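Local coordinates for protein ppBat (Bacteroides thetaiotaomicron VPI-5482, PDB 3CNE) that binds flavins such as lumichrome, riboflavin, FMN and FAD as a homodimer and may serve as a flavin store, at the interface of chains A and B. Coordinates in Å, arbitrary orientation; residue numbers count along the deposited sequence, not the author numbering. Chains: chain A/B, Putative protease I.

The interface of chains A and B. Residues chain A 45, 47, 49; chain B 19, 22, 26, 32.
The hydroxyl OH of B:Tyr32 gives a hydrogen bond of 2.8 Å to the backbone carbonyl O of A:Ser47, joining the two subunits of this DJ-1/PfpI-family homodimer; the two-fold axis of the dimer gives the same contact a second time. The donor comes from the flank of the carbonyl (C=O...O angle 112°), not head-on, and 19° off its plane. The acceptor in turn lies at the edge of the tyrosine ring, in its plane. B:Tyr32 belongs to strand 31-36, and its CG sits between the backbone N and carbonyl carbon, sending the ring toward the chain A loop that joins strands 42-44 and 50-52. A phenylalanine at B:Tyr32 would probably leave the A:Ser47 carbonyl without this donor from the partner and the loop less firmly tied to chain B. A:Ser47, which hides 57 Å² against chain B, settles on helix 15-27: its CB packs 3.8 Å from CB of B:Leu22, while B:Phe26, a turn further along, touches its CA only loosely. The serine hydroxyl OG points instead to the edge of the B:Phe19 ring, lying in the ring plane 3.5 Å from CE1. Within chain A the same OG shares a hydrogen bond of 2.9 Å with OG1 of A:Thr45, in which either hydroxyl may be the donor, and OG1 also accepts the backbone N-H of A:Met49. These two bonds brace the loop and fix the threonine's rotation, leaving its methyl CG2 against CE1 of B:Phe19 at 3.6 Å. A:Met49, modelled as selenomethionine, adds its CB at the phenylalanine edge, in plane. Its CG lies opposite the carbonyl carbon, beside the backbone N (chi1 -60°), which sets it 3.5 Å from the branch CD1 of B:Leu22, the two side chains crossing nearly at right angles. CG also reaches CE1 of B:Phe19, making a small apolar cluster beside the polar serine-threonine pair.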
loop_
_atom_site.group_PDB
_atom_site.type_symbol
_atom_site.label_atom_id
_atom_site.label_comp_id
_atom_site.label_asym_id
_atom_site.label_seq_id
_atom_site.Cartn_x
_atom_site.Cartn_y
_atom_site.Cartn_z
ATOM N N THR A 45 -3.844 -4.261 8.763
ATOM C CA THR A 45 -3.165 -3.027 8.408
ATOM C C THR A 45 -3.655 -1.989 9.385
ATOM O O THR A 45 -4.706 -2.184 10.013
ATOM C CB THR A 45 -3.460 -2.600 6.988
ATOM O OG1 THR A 45 -4.881 -2.411 6.801
ATOM C CG2 THR A 45 -2.985 -3.739 6.020
ATOM N N SER A 47 -5.081 0.533 8.591
ATOM C CA SER A 47 -6.386 0.898 7.978
ATOM C C SER A 47 -7.497 -0.149 8.147
ATOM O O SER A 47 -8.653 0.069 7.735
ATOM C CB SER A 47 -6.170 1.254 6.513
ATOM O OG SER A 47 -5.459 0.248 5.793
HETATM N N MSE A 49 -7.561 -3.500 7.138
HETATM C CA MSE A 49 -7.718 -4.628 6.215
HETATM C C MSE A 49 -7.013 -5.832 6.844
HETATM O O MSE A 49 -6.196 -5.668 7.714
HETATM C CB MSE A 49 -7.133 -4.333 4.813
HETATM C CG MSE A 49 -7.741 -3.151 4.075
HETATM SE SE MSE A 49 -9.713 -3.375 3.821
HETATM C CE MSE A 49 -10.212 -2.058 5.226
ATOM N N PHE B 19 -3.538 0.845 -0.790
ATOM C CA PHE B 19 -3.215 1.351 0.528
ATOM C C PHE B 19 -2.799 2.802 0.593
ATOM O O PHE B 19 -2.829 3.401 1.648
ATOM C CB PHE B 19 -2.276 0.406 1.268
ATOM C CG PHE B 19 -2.989 -0.843 1.702
ATOM C CD1 PHE B 19 -3.764 -0.838 2.865
ATOM C CD2 PHE B 19 -2.963 -1.974 0.913
ATOM C CE1 PHE B 19 -4.483 -1.955 3.252
ATOM C CE2 PHE B 19 -3.668 -3.137 1.301
ATOM C CZ PHE B 19 -4.424 -3.128 2.448
ATOM N N LEU B 22 -6.311 4.056 1.362
ATOM C CA LEU B 22 -6.823 3.690 2.682
ATOM C C LEU B 22 -6.039 4.313 3.807
ATOM O O LEU B 22 -6.600 4.691 4.849
ATOM C CB LEU B 22 -6.839 2.178 2.858
ATOM C CG LEU B 22 -7.609 1.352 1.848
ATOM C CD1 LEU B 22 -7.585 -0.093 2.297
ATOM C CD2 LEU B 22 -9.073 1.917 1.687
ATOM N N PHE B 26 -7.592 6.748 6.596
ATOM C CA PHE B 26 -7.449 6.437 8.013
ATOM C C PHE B 26 -6.713 7.533 8.781
ATOM O O PHE B 26 -7.174 7.960 9.831
ATOM C CB PHE B 26 -6.779 5.069 8.223
ATOM C CG PHE B 26 -6.423 4.790 9.663
ATOM C CD1 PHE B 26 -7.411 4.520 10.594
ATOM C CD2 PHE B 26 -5.086 4.811 10.085
ATOM C CE1 PHE B 26 -7.087 4.267 11.934
ATOM C CE2 PHE B 26 -4.753 4.570 11.442
ATOM C CZ PHE B 26 -5.757 4.299 12.346
ATOM N N TYR B 32 -14.492 4.818 5.411
ATOM C CA TYR B 32 -14.473 4.091 4.142
ATOM C C TYR B 32 -14.911 2.686 4.400
ATOM O O TYR B 32 -14.786 2.182 5.527
ATOM C CB TYR B 32 -13.052 4.109 3.484
ATOM C CG TYR B 32 -11.967 3.752 4.480
ATOM C CD1 TYR B 32 -11.562 2.443 4.650
ATOM C CD2 TYR B 32 -11.425 4.727 5.325
ATOM C CE1 TYR B 32 -10.583 2.117 5.609
ATOM C CE2 TYR B 32 -10.459 4.403 6.275
ATOM C CZ TYR B 32 -10.068 3.106 6.422
ATOM O OH TYR B 32 -9.168 2.792 7.403
#